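Local coordinates for conserved exported protein (Bacteroides fragilis, PDB 3CLW) that is of unknown function but probably hydrolyses O-glycosidic bonds with a TIM-barrel domain, at residues 22-27 / 66-71; 70-75 / 125-130; 180-185 / 229-234; 307-312 / 353-358. All coordinates share one frame; numbering follows the deposited sequence.

Contact 1 (22-27 / 66-71)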
loop_
_atom_site.group_PDB
_atom_site.type_symbol
_atom_site.label_atom_id
_atom_site.label_comp_id
_atom_site.label_asym_id
_atom_site.label_seq_id
_atom_site.Cartn_x
_atom_site.Cartn_y
_atom_site.Cartn_z
ATOM N N PHE A 22 3.192 -6.793 -1.353
ATOM C CA PHE A 22 3.457 -5.599 -0.586
ATOM C C PHE A 22 3.832 -4.576 -1.641
ATOM O O PHE A 22 4.467 -4.898 -2.647
ATOM C CB PHE A 22 4.601 -5.849 0.405
ATOM C CG PHE A 22 4.209 -6.773 1.555
ATOM C CD1 PHE A 22 3.756 -6.240 2.770
ATOM C CD2 PHE A 22 4.253 -8.152 1.395
ATOM C CE1 PHE A 22 3.365 -7.080 3.805
ATOM C CE2 PHE A 22 3.864 -8.993 2.413
ATOM C CZ PHE A 22 3.415 -8.462 3.624
ATOM N N SER A 23 3.421 -3.342 -1.421
ATOM C CA SER A 23 3.450 -2.384 -2.467
ATOM C C SER A 23 3.827 -1.004 -1.952
ATOM O O SER A 23 3.936 -0.798 -0.754
ATOM C CB SER A 23 2.093 -2.352 -3.144
ATOM O OG SER A 23 2.164 -1.626 -4.359
ATOM N N ALA A 24 4.056 -0.080 -2.882
ATOM C CA ALA A 24 4.148 1.339 -2.571
ATOM C C ALA A 24 3.766 2.101 -3.826
ATOM O O ALA A 24 3.504 1.502 -4.861
ATOM C CB ALA A 24 5.566 1.725 -2.100
ATOM N N SER A 25 3.782 3.421 -3.742
ATOM C CA SER A 25 3.224 4.263 -4.774
ATOM C C SER A 25 4.306 5.148 -5.425
ATOM O O SER A 25 5.232 5.611 -4.755
ATOM C CB SER A 25 2.113 5.098 -4.111
ATOM O OG SER A 25 1.453 5.899 -5.042
ATOM N N ASP A 26 4.179 5.365 -6.729
ATOM C CA ASP A 26 5.064 6.256 -7.489
ATOM C C ASP A 26 4.682 7.755 -7.453
ATOM O O ASP A 26 5.258 8.573 -8.173
ATOM C CB ASP A 26 5.122 5.767 -8.935
ATOM C CG ASP A 26 3.947 6.238 -9.785
ATOM O OD1 ASP A 26 2.955 6.780 -9.251
ATOM O OD2 ASP A 26 4.048 6.079 -11.024
ATOM N N ALA A 27 3.689 8.103 -6.644
ATOM C CA ALA A 27 2.980 9.389 -6.837
ATOM C C ALA A 27 3.905 10.597 -6.628
ATOM O O ALA A 27 4.769 10.586 -5.713
ATOM C CB ALA A 27 1.804 9.472 -5.927
ATOM N N THR A 66 6.386 -6.321 -4.265
ATOM C CA THR A 66 5.871 -7.260 -5.225
ATOM C C THR A 66 4.635 -6.762 -5.959
ATOM O O THR A 66 4.010 -7.522 -6.701
ATOM C CB THR A 66 5.616 -8.643 -4.553
ATOM O OG1 THR A 66 4.994 -8.440 -3.292
ATOM C CG2 THR A 66 6.931 -9.380 -4.337
ATOM N N ASN A 67 4.273 -5.506 -5.723
ATOM C CA ASN A 67 3.349 -4.746 -6.564
ATOM C C ASN A 67 3.917 -3.326 -6.588
ATOM O O ASN A 67 4.743 -2.976 -5.716
ATOM C CB ASN A 67 1.921 -4.764 -5.994
ATOM C CG ASN A 67 0.934 -3.895 -6.806
ATOM O OD1 ASN A 67 0.565 -4.218 -7.939
ATOM N ND2 ASN A 67 0.495 -2.810 -6.214
ATOM N N TRP A 68 3.526 -2.532 -7.584
ATOM C CA TRP A 68 3.932 -1.103 -7.666
ATOM C C TRP A 68 2.724 -0.302 -8.121
ATOM O O TRP A 68 2.079 -0.675 -9.111
ATOM C CB TRP A 68 5.094 -0.912 -8.650
ATOM C CG TRP A 68 5.672 0.518 -8.793
ATOM C CD1 TRP A 68 5.763 1.263 -9.952
ATOM C CD2 TRP A 68 6.280 1.305 -7.766
ATOM N NE1 TRP A 68 6.391 2.459 -9.710
ATOM C CE2 TRP A 68 6.725 2.515 -8.372
ATOM C CE3 TRP A 68 6.486 1.116 -6.385
ATOM C CZ2 TRP A 68 7.341 3.549 -7.631
ATOM C CZ3 TRP A 68 7.114 2.142 -5.645
ATOM C CH2 TRP A 68 7.531 3.345 -6.278
ATOM N N ARG A 69 2.383 0.751 -7.378
ATOM C CA ARG A 69 1.200 1.529 -7.731
ATOM C C ARG A 69 1.595 2.761 -8.575
ATOM O O ARG A 69 2.355 3.623 -8.117
ATOM C CB ARG A 69 0.402 1.942 -6.494
ATOM C CG ARG A 69 -0.153 0.782 -5.643
ATOM C CD ARG A 69 -0.778 1.277 -4.322
ATOM N NE ARG A 69 -1.816 2.289 -4.551
ATOM C CZ ARG A 69 -3.130 2.041 -4.622
ATOM N NH1 ARG A 69 -3.628 0.809 -4.449
ATOM N NH2 ARG A 69 -3.954 3.051 -4.850
ATOM N N VAL A 70 1.073 2.818 -9.801
ATOM C CA VAL A 70 1.356 3.891 -10.745
ATOM C C VAL A 70 0.186 4.906 -10.832
ATOM O O VAL A 70 -0.960 4.536 -11.131
ATOM C CB VAL A 70 1.705 3.291 -12.138
ATOM C CG1 VAL A 70 1.902 4.394 -13.208
ATOM C CG2 VAL A 70 2.932 2.423 -12.011
ATOM N N ASN A 71 0.491 6.170 -10.556
ATOM C CA ASN A 71 -0.475 7.260 -10.656
ATOM C C ASN A 71 -0.639 7.708 -12.106
ATOM O O ASN A 71 0.202 8.431 -12.657
ATOM C CB ASN A 71 -0.028 8.465 -9.789
ATOM C CG ASN A 71 -1.095 9.579 -9.715
ATOM O OD1 ASN A 71 -0.768 10.736 -9.513
ATOM N ND2 ASN A 71 -2.348 9.231 -9.895
HETATM O O HOH W 1 -1.156 5.128 -3.925
HETATM O O HOH W 2 6.333 4.514 -11.760
#
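Asp-26 grips strand 68-71 with both its backbone and its carboxylate. Its N donates to Arg-69 O at 2.9 Å, and its OD1 takes the N-H of Asn-71 on the syn side, also at 2.9 Å, though 33° out of the carboxylate plane. Chi1 of 82° puts CG between the backbone N and the carbonyl carbon, facing strand 68-71, and chi2 then sets the oxygens; a short acid suits a strand end with an N-H still to satisfy. OD2 turns to Gln-110 and to a water that also accepts from Trp-68 NE1. Arg-69 N donates to Ala-24 O, while Phe-22 O accepts from the N atoms of both Thr-66 and Asn-67; Thr-66 OG1 receives Phe-22 N at 3.1 Å. A second water joins Ser-25 OG to Arg-69 NE, and the guanidinium goes on to Gln-355 and Glu-231. The Trp-68 indole has the backbone of Ser-25 and Asp-26 over one face, and the small Ala-24 CB meets Trp-68 CZ3 at 3.9 Å. These parallel neighbours, their short axes 24° apart, lie in the TIM barrel between strands 353-356 and 125-128, with helix 108-119 packed on Trp-68 and Val-70.

Contact 2 (70-75 / 125-130)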
loop_
_atom_site.group_PDB
_atom_site.type_symbol
_atom_site.label_atom_id
_atom_site.label_comp_id
_atom_site.label_asym_id
_atom_site.label_seq_id
_atom_site.Cartn_x
_atom_site.Cartn_y
_atom_site.Cartn_z
ATOM N N VAL A 70 1.073 2.818 -9.801
ATOM C CA VAL A 70 1.356 3.891 -10.745
ATOM C C VAL A 70 0.186 4.906 -10.832
ATOM O O VAL A 70 -0.960 4.536 -11.131
ATOM C CB VAL A 70 1.705 3.291 -12.138
ATOM C CG1 VAL A 70 1.902 4.394 -13.208
ATOM C CG2 VAL A 70 2.932 2.423 -12.011
ATOM N N ASN A 71 0.491 6.170 -10.556
ATOM C CA ASN A 71 -0.475 7.260 -10.656
ATOM C C ASN A 71 -0.639 7.708 -12.106
ATOM O O ASN A 71 0.202 8.431 -12.657
ATOM C CB ASN A 71 -0.028 8.465 -9.789
ATOM C CG ASN A 71 -1.095 9.579 -9.715
ATOM O OD1 ASN A 71 -0.768 10.736 -9.513
ATOM N ND2 ASN A 71 -2.348 9.231 -9.895
ATOM N N ILE A 72 -1.739 7.272 -12.713
ATOM C CA ILE A 72 -2.110 7.716 -14.033
ATOM C C ILE A 72 -2.599 9.156 -13.888
ATOM O O ILE A 72 -3.557 9.442 -13.150
ATOM C CB ILE A 72 -3.177 6.785 -14.651
ATOM C CG1 ILE A 72 -2.612 5.350 -14.796
ATOM C CG2 ILE A 72 -3.656 7.322 -15.976
ATOM C CD1 ILE A 72 -1.338 5.225 -15.648
ATOM N N GLY A 73 -1.897 10.064 -14.558
ATOM C CA GLY A 73 -2.179 11.486 -14.459
ATOM C C GLY A 73 -3.484 11.966 -15.088
ATOM O O GLY A 73 -4.010 11.365 -16.020
ATOM N N ALA A 74 -3.953 13.102 -14.600
ATOM C CA ALA A 74 -5.259 13.649 -14.932
ATOM C C ALA A 74 -5.031 14.981 -15.627
ATOM O O ALA A 74 -5.985 15.656 -16.019
ATOM C CB ALA A 74 -6.092 13.824 -13.650
ATOM N N GLY A 75 -3.753 15.363 -15.765
ATOM C CA GLY A 75 -3.365 16.518 -16.558
ATOM C C GLY A 75 -3.426 17.857 -15.849
ATOM O O GLY A 75 -3.580 18.898 -16.482
ATOM N N PHE A 125 1.722 -4.540 -11.746
ATOM C CA PHE A 125 1.388 -3.139 -11.586
ATOM C C PHE A 125 -0.110 -2.872 -11.338
ATOM O O PHE A 125 -0.986 -3.576 -11.849
ATOM C CB PHE A 125 1.881 -2.334 -12.798
ATOM C CG PHE A 125 3.367 -2.418 -13.030
ATOM C CD1 PHE A 125 3.902 -3.401 -13.887
ATOM C CD2 PHE A 125 4.236 -1.513 -12.410
ATOM C CE1 PHE A 125 5.270 -3.486 -14.123
ATOM C CE2 PHE A 125 5.643 -1.601 -12.634
ATOM C CZ PHE A 125 6.154 -2.597 -13.481
ATOM N N LEU A 126 -0.367 -1.833 -10.539
ATOM C CA LEU A 126 -1.712 -1.282 -10.341
ATOM C C LEU A 126 -1.662 0.145 -10.841
ATOM O O LEU A 126 -0.717 0.894 -10.497
ATOM C CB LEU A 126 -2.145 -1.342 -8.868
ATOM C CG LEU A 126 -3.535 -0.802 -8.453
ATOM C CD1 LEU A 126 -4.054 -1.479 -7.164
ATOM C CD2 LEU A 126 -3.564 0.702 -8.289
ATOM N N PHE A 127 -2.638 0.508 -11.675
ATOM C CA PHE A 127 -2.833 1.884 -12.170
ATOM C C PHE A 127 -3.936 2.566 -11.373
ATOM O O PHE A 127 -5.053 2.024 -11.267
ATOM C CB PHE A 127 -3.261 1.840 -13.637
ATOM C CG PHE A 127 -2.124 1.684 -14.599
ATOM C CD1 PHE A 127 -2.321 1.911 -15.951
ATOM C CD2 PHE A 127 -0.834 1.332 -14.145
ATOM C CE1 PHE A 127 -1.252 1.784 -16.835
ATOM C CE2 PHE A 127 0.245 1.229 -15.032
ATOM C CZ PHE A 127 0.037 1.460 -16.373
ATOM N N PHE A 128 -3.641 3.734 -10.817
ATOM C CA PHE A 128 -4.624 4.461 -10.010
ATOM C C PHE A 128 -4.720 5.922 -10.436
ATOM O O PHE A 128 -3.732 6.498 -10.884
ATOM C CB PHE A 128 -4.404 4.316 -8.474
ATOM C CG PHE A 128 -3.267 5.152 -7.913
ATOM C CD1 PHE A 128 -1.951 4.704 -7.967
ATOM C CD2 PHE A 128 -3.522 6.388 -7.327
ATOM C CE1 PHE A 128 -0.883 5.483 -7.421
ATOM C CE2 PHE A 128 -2.475 7.174 -6.827
ATOM C CZ PHE A 128 -1.148 6.706 -6.866
ATOM N N THR A 129 -5.928 6.481 -10.302
ATOM C CA THR A 129 -6.214 7.875 -10.568
ATOM C C THR A 129 -6.781 8.568 -9.327
ATOM O O THR A 129 -7.534 7.963 -8.513
ATOM C CB THR A 129 -7.239 8.074 -11.709
ATOM O OG1 THR A 129 -8.306 7.106 -11.580
ATOM C CG2 THR A 129 -6.587 7.947 -13.054
ATOM N N ASN A 130 -6.383 9.842 -9.223
ATOM C CA ASN A 130 -6.829 10.802 -8.254
ATOM C C ASN A 130 -7.871 11.753 -8.833
ATOM O O ASN A 130 -8.574 12.448 -8.102
ATOM C CB ASN A 130 -5.647 11.619 -7.772
ATOM C CG ASN A 130 -4.831 10.879 -6.782
ATOM O OD1 ASN A 130 -5.356 10.035 -6.031
ATOM N ND2 ASN A 130 -3.531 11.158 -6.768
HETATM O O HOH W 3 -2.421 12.686 -8.650
HETATM O O HOH W 4 -4.459 11.034 -11.120
#
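Val-70 and Phe-128 are joined through the backbone in a parallel ladder. Val-70 N donates to Leu-126 O at 2.7 Å in a nearly straight bond, Phe-128 N returns to Val-70 O, and Ile-72 N reaches Phe-128 O at 2.8 Å.

Side-chain hydrogen bonding centres on Asn-71. Its ND2 gives a second bond to Phe-128 O at 3.2 Å, approaching from above the carbonyl plane, although the acceptor lies close to the plane of the amide itself. One water connects Asn-71 OD1 with Asn-130 ND2; another ties Asn-71 ND2 to Ile-72 O and Asn-130 N. An amide, donor and acceptor at once, suits this place where the strands give way to loops.

Aromatic packing occupies both sides of the pair. In Phe-128 a chi1 of 76° directs CG toward Asn-71, and the ring presents one face to Asn-71 CA, a CH-pi contact 3.9 Å from the ring centroid; the Asn-71 amide is nearly parallel to the ring, 17° away. On the side of Val-70 and Phe-127, Ile-72 CD1 sits over the Phe-127 ring, 3.7 Å from its centroid, while the side chains of Val-70 and Phe-127 lie side by side, CB to CD2 3.8 Å. Thr-129 CG2 packs against Ile-72 O and CB; its OG1 bonds to Pro-183 O.

The chemistry thus divides by side: branched aliphatics and Phe-127 pack with Met-114 and Phe-163 of the surrounding helices, whereas Asn-71 and the bound waters supply the polar groups that buried backbone atoms require beyond the ladder.

Contact 3 (180-185 / 229-234)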
loop_
_atom_site.group_PDB
_atom_site.type_symbol
_atom_site.label_atom_id
_atom_site.label_comp_id
_atom_site.label_asym_id
_atom_site.label_seq_id
_atom_site.Cartn_x
_atom_site.Cartn_y
_atom_site.Cartn_z
ATOM N N TYR A 180 -4.355 -4.445 -12.237
ATOM C CA TYR A 180 -5.422 -3.787 -11.464
ATOM C C TYR A 180 -5.581 -2.331 -11.874
ATOM O O TYR A 180 -4.602 -1.681 -12.278
ATOM C CB TYR A 180 -5.105 -3.820 -9.977
ATOM C CG TYR A 180 -4.588 -5.156 -9.439
ATOM C CD1 TYR A 180 -3.203 -5.421 -9.345
ATOM C CD2 TYR A 180 -5.481 -6.138 -9.000
ATOM C CE1 TYR A 180 -2.733 -6.631 -8.840
ATOM C CE2 TYR A 180 -5.035 -7.352 -8.512
ATOM C CZ TYR A 180 -3.660 -7.595 -8.423
ATOM O OH TYR A 180 -3.248 -8.802 -7.906
ATOM N N ILE A 181 -6.814 -1.839 -11.808
ATOM C CA ILE A 181 -7.140 -0.432 -12.043
ATOM C C ILE A 181 -7.975 0.053 -10.897
ATOM O O ILE A 181 -9.028 -0.519 -10.617
ATOM C CB ILE A 181 -7.955 -0.186 -13.325
ATOM C CG1 ILE A 181 -7.111 -0.420 -14.579
ATOM C CG2 ILE A 181 -8.495 1.269 -13.363
ATOM C CD1 ILE A 181 -7.918 -0.691 -15.823
ATOM N N SER A 182 -7.520 1.122 -10.268
ATOM C CA SER A 182 -8.203 1.737 -9.147
ATOM C C SER A 182 -8.688 3.147 -9.536
ATOM O O SER A 182 -7.915 4.099 -9.549
ATOM C CB SER A 182 -7.280 1.717 -7.935
ATOM O OG SER A 182 -7.919 2.259 -6.818
ATOM N N PRO A 183 -9.982 3.271 -9.914
ATOM C CA PRO A 183 -10.460 4.524 -10.529
ATOM C C PRO A 183 -10.668 5.678 -9.541
ATOM O O PRO A 183 -10.611 6.856 -9.938
ATOM C CB PRO A 183 -11.793 4.106 -11.186
ATOM C CG PRO A 183 -12.317 3.020 -10.264
ATOM C CD PRO A 183 -11.063 2.263 -9.807
ATOM N N ASN A 184 -10.857 5.366 -8.269
ATOM C CA ASN A 184 -11.210 6.417 -7.301
ATOM C C ASN A 184 -10.397 6.319 -6.025
ATOM O O ASN A 184 -10.203 5.212 -5.489
ATOM C CB ASN A 184 -12.698 6.331 -6.941
ATOM C CG ASN A 184 -13.613 6.565 -8.145
ATOM O OD1 ASN A 184 -13.798 5.673 -8.996
ATOM N ND2 ASN A 184 -14.202 7.777 -8.218
ATOM N N ASN A 185 -9.918 7.469 -5.556
ATOM C CA ASN A 185 -9.151 7.540 -4.329
ATOM C C ASN A 185 -9.878 8.305 -3.244
ATOM O O ASN A 185 -10.410 9.396 -3.483
ATOM C CB ASN A 185 -7.827 8.253 -4.564
ATOM C CG ASN A 185 -6.975 8.328 -3.303
ATOM O OD1 ASN A 185 -6.661 7.293 -2.718
ATOM N ND2 ASN A 185 -6.568 9.547 -2.902
ATOM N N ILE A 229 -11.724 -1.217 -5.746
ATOM C CA ILE A 229 -12.374 -0.103 -5.054
ATOM C C ILE A 229 -12.429 -0.464 -3.576
ATOM O O ILE A 229 -12.207 -1.602 -3.233
ATOM C CB ILE A 229 -13.821 0.158 -5.648
ATOM C CG1 ILE A 229 -14.692 -1.094 -5.509
ATOM C CG2 ILE A 229 -13.723 0.575 -7.125
ATOM C CD1 ILE A 229 -16.171 -0.830 -5.426
ATOM N N PRO A 230 -12.816 0.473 -2.692
ATOM C CA PRO A 230 -13.065 1.905 -2.911
ATOM C C PRO A 230 -11.949 2.861 -2.520
ATOM O O PRO A 230 -12.086 4.067 -2.756
ATOM C CB PRO A 230 -14.289 2.161 -2.037
ATOM C CG PRO A 230 -14.070 1.222 -0.865
ATOM C CD PRO A 230 -13.284 0.036 -1.358
ATOM N N GLU A 231 -10.873 2.362 -1.908
ATOM C CA GLU A 231 -9.755 3.241 -1.488
ATOM C C GLU A 231 -10.223 4.343 -0.535
ATOM O O GLU A 231 -9.752 5.505 -0.611
ATOM C CB GLU A 231 -9.043 3.885 -2.693
ATOM C CG GLU A 231 -8.611 2.910 -3.765
ATOM C CD GLU A 231 -7.184 2.386 -3.578
ATOM O OE1 GLU A 231 -6.645 1.812 -4.562
ATOM O OE2 GLU A 231 -6.602 2.545 -2.469
ATOM N N VAL A 232 -11.143 3.987 0.361
ATOM C CA VAL A 232 -11.584 4.952 1.387
ATOM C C VAL A 232 -10.434 5.415 2.314
ATOM O O VAL A 232 -9.593 4.615 2.731
ATOM C CB VAL A 232 -12.842 4.462 2.219
ATOM C CG1 VAL A 232 -14.164 4.607 1.374
ATOM C CG2 VAL A 232 -12.672 3.067 2.762
ATOM N N GLY A 233 -10.419 6.702 2.631
ATOM C CA GLY A 233 -9.328 7.266 3.426
ATOM C C GLY A 233 -9.220 6.783 4.856
ATOM O O GLY A 233 -8.161 6.873 5.475
ATOM N N ASP A 234 -10.325 6.265 5.377
ATOM C CA ASP A 234 -10.434 5.834 6.770
ATOM C C ASP A 234 -11.259 4.550 6.746
ATOM O O ASP A 234 -12.311 4.492 6.072
ATOM C CB ASP A 234 -11.111 6.942 7.611
ATOM C CG ASP A 234 -11.034 6.688 9.132
ATOM O OD1 ASP A 234 -11.210 5.533 9.574
ATOM O OD2 ASP A 234 -10.829 7.659 9.892
#
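A side-chain hydrogen bond carries this buried contact, which joins the C-terminal ends of neighbouring parallel strands 178-182 and 226-232. Ser-182 OG donates to Glu-231 OE1 at 2.6 Å, using the carboxylate's anti lone pair. The serine hydroxyl lies anti to its backbone N (chi1 -178°), a short side chain suited to meeting a long acid. Glu-231 is bent at chi2 (-92°), and its CG rests 3.2 Å from Ser-182 OG and 3.3 Å from Asn-184 O. The C-terminal ends of the strands are where a TIM barrel, the fold of this family's clan, holds its active site, and the end of strand 178-182, at Asn-184 and Asn-185, is where related enzymes usually carry one catalytic acid. Beside that site Glu-231 is a buried carboxylate, also salt-bridged to Arg-69 through OE1 and accepting from Ser-311 and His-277 through OE2. The cis peptide bond before Pro-230 and the positive phi of Glu-231 kink the strand end where Glu-231 turns to Ser-182. On the apolar side the Pro-183 and Ile-229 side chains cross obliquely, CD to CG2 4.1 Å, and helix 204-221 packs on both through Leu-214 and Val-211.

Contact 4 (307-312 / 353-358)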
loop_
_atom_site.group_PDB
_atom_site.type_symbol
_atom_site.label_atom_id
_atom_site.label_comp_id
_atom_site.label_asym_id
_atom_site.label_seq_id
_atom_site.Cartn_x
_atom_site.Cartn_y
_atom_site.Cartn_z
ATOM N N LYS A 307 -11.449 -10.723 -0.571
ATOM C CA LYS A 307 -10.199 -10.277 0.053
ATOM C C LYS A 307 -10.276 -8.852 0.650
ATOM O O LYS A 307 -11.155 -8.047 0.320
ATOM C CB LYS A 307 -9.052 -10.374 -0.952
ATOM C CG LYS A 307 -8.591 -11.793 -1.270
ATOM C CD LYS A 307 -7.600 -11.773 -2.380
ATOM C CE LYS A 307 -6.980 -13.139 -2.558
ATOM N NZ LYS A 307 -5.927 -13.137 -3.620
ATOM N N PHE A 308 -9.326 -8.565 1.534
ATOM C CA PHE A 308 -9.056 -7.200 1.939
ATOM C C PHE A 308 -7.618 -6.765 1.550
ATOM O O PHE A 308 -6.698 -7.563 1.635
ATOM C CB PHE A 308 -9.285 -7.027 3.456
ATOM C CG PHE A 308 -9.044 -5.620 3.922
ATOM C CD1 PHE A 308 -9.940 -4.616 3.595
ATOM C CD2 PHE A 308 -7.898 -5.306 4.628
ATOM C CE1 PHE A 308 -9.713 -3.312 4.000
ATOM C CE2 PHE A 308 -7.644 -4.018 5.026
ATOM C CZ PHE A 308 -8.547 -3.008 4.717
ATOM N N TRP A 309 -7.462 -5.512 1.114
ATOM C CA TRP A 309 -6.150 -4.881 0.864
ATOM C C TRP A 309 -6.070 -3.576 1.650
ATOM O O TRP A 309 -6.967 -2.700 1.560
ATOM C CB TRP A 309 -5.949 -4.553 -0.620
ATOM C CG TRP A 309 -5.438 -5.668 -1.512
ATOM C CD1 TRP A 309 -5.478 -7.028 -1.260
ATOM C CD2 TRP A 309 -4.848 -5.522 -2.820
ATOM N NE1 TRP A 309 -4.931 -7.716 -2.318
ATOM C CE2 TRP A 309 -4.539 -6.820 -3.287
ATOM C CE3 TRP A 309 -4.530 -4.406 -3.640
ATOM C CZ2 TRP A 309 -3.954 -7.046 -4.527
ATOM C CZ3 TRP A 309 -3.953 -4.643 -4.891
ATOM C CH2 TRP A 309 -3.662 -5.950 -5.311
ATOM N N ALA A 310 -5.017 -3.445 2.451
ATOM C CA ALA A 310 -4.678 -2.147 3.036
ATOM C C ALA A 310 -3.861 -1.436 1.934
ATOM O O ALA A 310 -2.780 -1.894 1.535
ATOM C CB ALA A 310 -3.914 -2.323 4.369
ATOM N N SER A 311 -4.419 -0.383 1.354
ATOM C CA SER A 311 -3.901 0.069 0.060
ATOM C C SER A 311 -3.218 1.437 0.064
ATOM O O SER A 311 -2.809 1.929 -0.991
ATOM C CB SER A 311 -5.009 0.053 -0.988
ATOM O OG SER A 311 -6.096 0.869 -0.536
ATOM N N GLU A 312 -3.107 2.059 1.234
ATOM C CA GLU A 312 -2.347 3.307 1.375
ATOM C C GLU A 312 -2.122 3.632 2.819
ATOM O O GLU A 312 -3.033 3.577 3.614
ATOM C CB GLU A 312 -3.041 4.491 0.700
ATOM C CG GLU A 312 -2.096 5.681 0.453
ATOM C CD GLU A 312 -2.812 6.955 0.078
ATOM O OE1 GLU A 312 -3.509 7.009 -0.955
ATOM O OE2 GLU A 312 -2.659 7.934 0.823
ATOM N N ALA A 353 -2.843 -7.857 1.051
ATOM C CA ALA A 353 -1.801 -6.931 0.587
ATOM C C ALA A 353 -1.693 -5.812 1.593
ATOM O O ALA A 353 -2.697 -5.481 2.237
ATOM C CB ALA A 353 -2.116 -6.358 -0.770
ATOM N N TRP A 354 -0.487 -5.243 1.722
ATOM C CA TRP A 354 -0.243 -4.022 2.511
ATOM C C TRP A 354 0.559 -3.052 1.640
ATOM O O TRP A 354 1.600 -3.429 1.100
ATOM C CB TRP A 354 0.493 -4.333 3.830
ATOM C CG TRP A 354 0.365 -3.202 4.778
ATOM C CD1 TRP A 354 -0.616 -3.026 5.724
ATOM C CD2 TRP A 354 1.203 -2.031 4.844
ATOM N NE1 TRP A 354 -0.424 -1.835 6.380
ATOM C CE2 TRP A 354 0.672 -1.195 5.848
ATOM C CE3 TRP A 354 2.342 -1.602 4.132
ATOM C CZ2 TRP A 354 1.256 0.041 6.188
ATOM C CZ3 TRP A 354 2.909 -0.374 4.453
ATOM C CH2 TRP A 354 2.367 0.427 5.487
ATOM N N GLN A 355 0.070 -1.822 1.480
ATOM C CA GLN A 355 0.657 -0.897 0.499
ATOM C C GLN A 355 0.959 0.479 1.095
ATOM O O GLN A 355 0.094 1.110 1.719
ATOM C CB GLN A 355 -0.251 -0.768 -0.730
ATOM C CG GLN A 355 -0.893 -2.117 -1.162
ATOM C CD GLN A 355 -1.560 -2.055 -2.503
ATOM O OE1 GLN A 355 -2.408 -1.192 -2.729
ATOM N NE2 GLN A 355 -1.193 -2.964 -3.409
ATOM N N TRP A 356 2.205 0.905 0.941
ATOM C CA TRP A 356 2.613 2.272 1.280
ATOM C C TRP A 356 1.966 3.289 0.356
ATOM O O TRP A 356 1.576 2.953 -0.757
ATOM C CB TRP A 356 4.155 2.425 1.132
ATOM C CG TRP A 356 4.897 1.909 2.270
ATOM C CD1 TRP A 356 5.562 0.709 2.354
ATOM C CD2 TRP A 356 5.080 2.560 3.528
ATOM N NE1 TRP A 356 6.157 0.588 3.590
ATOM C CE2 TRP A 356 5.873 1.706 4.331
ATOM C CE3 TRP A 356 4.645 3.788 4.063
ATOM C CZ2 TRP A 356 6.229 2.033 5.640
ATOM C CZ3 TRP A 356 4.998 4.113 5.365
ATOM C CH2 TRP A 356 5.794 3.252 6.133
ATOM N N TRP A 357 1.885 4.530 0.823
ATOM C CA TRP A 357 1.731 5.682 -0.046
ATOM C C TRP A 357 3.100 5.886 -0.771
ATOM O O TRP A 357 3.794 4.901 -1.120
ATOM C CB TRP A 357 1.240 6.886 0.810
ATOM C CG TRP A 357 1.120 8.239 0.157
ATOM C CD1 TRP A 357 1.605 9.412 0.656
ATOM C CD2 TRP A 357 0.510 8.571 -1.110
ATOM N NE1 TRP A 357 1.333 10.447 -0.199
ATOM C CE2 TRP A 357 0.672 9.961 -1.296
ATOM C CE3 TRP A 357 -0.128 7.825 -2.113
ATOM C CZ2 TRP A 357 0.204 10.635 -2.434
ATOM C CZ3 TRP A 357 -0.598 8.491 -3.242
ATOM C CH2 TRP A 357 -0.425 9.888 -3.393
ATOM N N THR A 358 3.496 7.115 -1.039
ATOM C CA THR A 358 4.742 7.345 -1.793
ATOM C C THR A 358 5.958 6.590 -1.180
ATOM O O THR A 358 6.205 6.682 0.019
ATOM C CB THR A 358 5.067 8.822 -1.857
ATOM O OG1 THR A 358 5.206 9.307 -0.517
ATOM C CG2 THR A 358 3.942 9.635 -2.579
HETATM O O HOH W 5 -0.958 3.690 -1.815
#
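Trp-309 lies with one face of its indole over the methyl of Ala-353. The CB stands almost exactly on the normal through the five-membered ring, 3.3 Å from its centroid, a close CH-pi contact that a small residue can make. Farther along the same indole, Gln-355 NE2 comes obliquely to CZ3 at 3.6 Å, with the amide and ring planes 57° apart. On the other side of the sheet the roles are exchanged, but Ala-310 CB comes obliquely to Trp-354 CD1, at 3.6 Å. Beyond the strands, Glu-312 and Trp-357 run side by side and point the same way. Glu-312 CG, anti to its backbone N (chi1 -162°), meets Trp-357 CB at 3.6 Å, and OE2 lies over one indole face with Thr-358 CG2 on the opposite one. Backbone pairing is modest: Ala-310 N donates to Ala-353 O at 3.1 Å, the bond from Gln-355 N to Ala-310 O is weak, and a water links Ser-311 O with Trp-356 O. Polar ends find partners farther off, Gln-355 with Arg-69, Trp-309 NE1 with Asp-20, Glu-312 with Tyr-279 and Ser-311 with Glu-231. Glu-312, just after the seventh barrel strand, 307-310, probably sits where related glycosidases carry the nucleophile. Alanine-indole packing therefore fills the strand region, while amide, hydroxyl and acid gather in the barrel interior near the probable active site.

All four contacts are buried and join neighbouring strands of one barrel; none is a surface contact. Contacts 1 and 2 share strand 68-71, and strands 22-25 and 353-356 pair directly, which brings contact 4 beside contact 1; strands 125-128 and 178-182 likewise connect contacts 2 and 3. Contact 4 lies nearest the chain centre, about 3 Å between centres, and contact 2 farthest, at about 14 Å. Contacts 1 and 2 rely mainly on backbone bonds and bound water, contact 4 on indole packing, and contact 3 on a single side-chain bond. Polar chemistry converges where Arg-69 of contact 1 meets Glu-231 of contact 3 and Gln-355 of contact 4.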